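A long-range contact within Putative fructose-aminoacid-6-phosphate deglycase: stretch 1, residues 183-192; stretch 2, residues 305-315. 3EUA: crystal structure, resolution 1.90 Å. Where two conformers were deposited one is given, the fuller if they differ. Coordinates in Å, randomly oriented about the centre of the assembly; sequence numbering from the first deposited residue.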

# COMPACT_ATOMS: atom_id res chain seq x y z
N ALA A 183 9.22 -26.82 3.35
CA ALA A 183 9.97 -25.79 4.05
C ALA A 183 11.48 -26.06 3.93
O ALA A 183 12.28 -25.17 3.63
CB ALA A 183 9.56 -25.75 5.51
N LYS A 184 11.85 -27.32 4.13
CA LYS A 184 13.26 -27.71 4.02
C LYS A 184 13.75 -27.53 2.60
O LYS A 184 14.84 -27.04 2.39
CB LYS A 184 13.49 -29.16 4.47
CG LYS A 184 13.17 -29.40 5.93
CD LYS A 184 13.57 -30.82 6.39
CE LYS A 184 12.97 -31.16 7.75
NZ LYS A 184 13.39 -30.23 8.87
N GLN A 185 12.93 -27.92 1.63
CA GLN A 185 13.29 -27.79 0.23
C GLN A 185 13.47 -26.34 -0.16
O GLN A 185 14.40 -26.00 -0.91
CB GLN A 185 12.16 -28.41 -0.58
CG GLN A 185 12.36 -28.48 -2.07
CD GLN A 185 11.22 -29.27 -2.71
OE1 GLN A 185 10.05 -29.09 -2.34
NE2 GLN A 185 11.54 -30.14 -3.66
N PHE A 186 12.58 -25.50 0.34
CA PHE A 186 12.67 -24.08 0.08
C PHE A 186 14.01 -23.53 0.59
O PHE A 186 14.70 -22.81 -0.12
CB PHE A 186 11.48 -23.38 0.72
CG PHE A 186 11.65 -21.91 0.85
CD1 PHE A 186 11.44 -21.09 -0.23
CD2 PHE A 186 12.01 -21.34 2.07
CE1 PHE A 186 11.59 -19.73 -0.11
CE2 PHE A 186 12.17 -19.99 2.20
CZ PHE A 186 11.97 -19.17 1.09
N ALA A 187 14.37 -23.89 1.82
CA ALA A 187 15.61 -23.42 2.41
C ALA A 187 16.85 -23.82 1.58
O ALA A 187 17.72 -22.99 1.32
CB ALA A 187 15.73 -23.93 3.84
N LYS A 188 16.87 -25.08 1.15
CA LYS A 188 17.97 -25.62 0.34
C LYS A 188 18.04 -24.90 -1.01
O LYS A 188 19.11 -24.53 -1.47
CB LYS A 188 17.79 -27.13 0.11
CG LYS A 188 17.88 -27.99 1.35
N ALA A 189 16.89 -24.69 -1.64
CA ALA A 189 16.81 -24.02 -2.93
C ALA A 189 17.12 -22.53 -2.89
O ALA A 189 17.54 -21.98 -3.89
CB ALA A 189 15.40 -24.21 -3.52
N HIS A 190 16.93 -21.88 -1.75
CA HIS A 190 17.14 -20.45 -1.63
C HIS A 190 18.31 -20.02 -0.76
O HIS A 190 18.47 -18.83 -0.45
CB HIS A 190 15.83 -19.83 -1.15
CG HIS A 190 14.71 -20.04 -2.11
ND1 HIS A 190 13.99 -21.23 -2.17
CD2 HIS A 190 14.21 -19.25 -3.09
CE1 HIS A 190 13.10 -21.14 -3.15
NE2 HIS A 190 13.23 -19.96 -3.73
N GLU A 191 19.18 -20.97 -0.42
CA GLU A 191 20.34 -20.68 0.42
C GLU A 191 21.17 -19.49 -0.10
O GLU A 191 21.59 -18.63 0.69
CB GLU A 191 21.28 -21.88 0.53
CG GLU A 191 22.47 -21.59 1.49
CD GLU A 191 23.62 -22.58 1.40
OE1 GLU A 191 23.61 -23.44 0.50
OE2 GLU A 191 24.57 -22.44 2.22
N LYS A 192 21.40 -19.46 -1.41
CA LYS A 192 22.25 -18.43 -2.02
C LYS A 192 21.53 -17.44 -2.96
O LYS A 192 22.20 -16.68 -3.64
CB LYS A 192 23.43 -19.14 -2.71
CG LYS A 192 24.35 -19.84 -1.70
CD LYS A 192 25.41 -20.71 -2.32
CE LYS A 192 26.22 -21.38 -1.23
NZ LYS A 192 27.29 -22.26 -1.80
N SER A 305 7.55 -21.35 9.26
CA SER A 305 8.33 -22.57 9.26
C SER A 305 9.35 -22.55 8.12
O SER A 305 10.46 -23.07 8.25
CB SER A 305 7.42 -23.80 9.21
OG SER A 305 6.73 -23.89 7.98
N TYR A 306 8.98 -21.91 7.00
CA TYR A 306 9.87 -21.76 5.86
C TYR A 306 11.04 -20.86 6.28
O TYR A 306 12.18 -21.16 5.95
CB TYR A 306 9.15 -21.17 4.64
CG TYR A 306 8.31 -22.13 3.80
CD1 TYR A 306 7.32 -22.93 4.37
CD2 TYR A 306 8.46 -22.19 2.41
CE1 TYR A 306 6.54 -23.78 3.60
CE2 TYR A 306 7.69 -23.03 1.63
CZ TYR A 306 6.73 -23.82 2.22
OH TYR A 306 5.96 -24.66 1.42
N ALA A 307 10.73 -19.79 7.00
CA ALA A 307 11.73 -18.84 7.51
C ALA A 307 12.74 -19.51 8.43
O ALA A 307 13.94 -19.29 8.31
CB ALA A 307 11.04 -17.66 8.22
N ASP A 308 12.24 -20.35 9.34
CA ASP A 308 13.08 -21.09 10.29
C ASP A 308 14.08 -21.98 9.59
O ASP A 308 15.26 -21.98 9.97
CB ASP A 308 12.21 -21.93 11.26
CG ASP A 308 11.46 -21.08 12.29
OD1 ASP A 308 11.87 -19.92 12.61
OD2 ASP A 308 10.46 -21.60 12.85
N GLU A 309 13.62 -22.71 8.57
CA GLU A 309 14.49 -23.58 7.77
C GLU A 309 15.55 -22.79 6.97
O GLU A 309 16.71 -23.20 6.86
CB GLU A 309 13.66 -24.42 6.78
CG GLU A 309 12.72 -25.44 7.40
CD GLU A 309 13.43 -26.55 8.18
OE1 GLU A 309 14.62 -26.87 7.93
OE2 GLU A 309 12.77 -27.14 9.05
N LEU A 310 15.11 -21.67 6.40
CA LEU A 310 15.97 -20.81 5.61
C LEU A 310 17.09 -20.25 6.48
O LEU A 310 18.25 -20.30 6.09
CB LEU A 310 15.14 -19.69 4.97
CG LEU A 310 15.88 -18.74 4.05
CD1 LEU A 310 16.51 -19.44 2.85
CD2 LEU A 310 14.93 -17.61 3.59
N ALA A 311 16.72 -19.73 7.66
CA ALA A 311 17.69 -19.14 8.60
C ALA A 311 18.78 -20.17 9.00
O ALA A 311 19.94 -19.85 9.11
CB ALA A 311 16.99 -18.59 9.82
N GLU A 312 18.35 -21.41 9.23
CA GLU A 312 19.25 -22.49 9.58
C GLU A 312 20.17 -22.82 8.41
O GLU A 312 21.38 -22.92 8.59
CB GLU A 312 18.45 -23.72 10.00
CG GLU A 312 19.30 -24.95 10.36
CD GLU A 312 18.46 -26.19 10.69
OE1 GLU A 312 17.19 -26.08 10.84
OE2 GLU A 312 19.09 -27.27 10.80
N GLU A 313 19.60 -22.97 7.22
CA GLU A 313 20.38 -23.29 6.01
C GLU A 313 21.42 -22.22 5.69
O GLU A 313 22.51 -22.55 5.27
CB GLU A 313 19.46 -23.45 4.79
CG GLU A 313 20.11 -24.16 3.61
CD GLU A 313 20.44 -25.61 3.93
OE1 GLU A 313 19.80 -26.17 4.84
OE2 GLU A 313 21.33 -26.20 3.27
N ARG A 314 21.07 -20.96 5.90
CA ARG A 314 21.96 -19.82 5.63
C ARG A 314 22.83 -19.39 6.82
O ARG A 314 23.57 -18.41 6.71
CB ARG A 314 21.11 -18.60 5.19
CG ARG A 314 20.31 -18.88 3.93
CD ARG A 314 19.51 -17.68 3.44
NE ARG A 314 20.30 -16.58 2.94
CZ ARG A 314 20.64 -15.47 3.61
NH1 ARG A 314 20.29 -15.26 4.86
NH2 ARG A 314 21.35 -14.54 2.99
N ASN A 315 22.68 -20.12 7.93
CA ASN A 315 23.40 -19.88 9.17
C ASN A 315 23.33 -18.39 9.51
O ASN A 315 24.32 -17.76 9.86
CB ASN A 315 24.83 -20.45 9.06
CG ASN A 315 25.40 -20.84 10.40
OD1 ASN A 315 25.09 -20.25 11.44
ND2 ASN A 315 26.24 -21.87 10.39
O HOH W 1 21.78 -15.36 -0.17

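What lets the two helices come so close? Their axes approach to 7.9 Å and run in broadly the same direction, 41° apart, and at each of the two closest CA pairs stretch 1 contributes an alanine. The CA atoms of Ala187 and Leu310 are 4.1 Å apart, and those of Ala183 and Tyr306 4.4 Å. Ala187 points its CB toward the other helix, where it lies 3.3 Å from Glu309 O and 3.5 Å from Leu310 N; a methyl group fills this space while leaving the backbones nearly in touch. Those backbone groups are already satisfied within their own helix: Glu309 O accepts from Glu313 N at 2.9 Å, and Leu310 N donates to Tyr306 O at 3.0 Å.

What fills the buried side of the contact? Tyr306 lays one ring face beneath Ala183, whose CA sits 3.9 Å from the ring centroid, almost on the ring normal, in a CH-pi contact. The same ring meets Phe186 obliquely, with Phe186 CG 3.6 Å from Tyr306 CD2. Phe186 also reaches Leu310, its CE2 3.9 Å from Leu310 CD2, so carbon closes this side, and the one polar group on these side chains, the Tyr306 hydroxyl, is hydrogen-bonded elsewhere in the structure. Nearby, His190 turns its ring back into its own helix, where ND1 donates to Phe186 O at 2.7 Å; that oxygen also accepts from His190 N at 2.9 Å.

Where do charged side chains join the helices? At the more exposed margin, Lys184 NZ donates to Glu309 OE2 at 3.2 Å, forming the salt bridge of this contact. Glu309 serves two purposes: its CB packs 3.5 Å from Ala183 O, while its carboxylate extends to the lysine. Glu313 likewise packs aliphatic carbon on the partner, with CG 3.5 Å from Ala187 O, but no bridge to it is modelled; the end of nearby Lys188 is missing from the coordinates. Instead, its OE2 lies 4.5 Å from Glu191 OE1, an unfavourable pairing of like charges.

How is the far end of the contact satisfied? As helix 305-313 finishes, Arg314 NE donates a weak hydrogen bond to Glu191 O at 3.3 Å, with that oxygen near the guanidinium plane. A water reinforces the link, accepting from Arg314 NH2 at 3.3 Å and donating weakly to Glu191 O at 3.4 Å. Arg314 NH1 is hydrogen-bonded elsewhere in the structure. A long side chain suits this place because the backbones have separated, with the CA atoms of Glu191 and Arg314 5.5 Å apart.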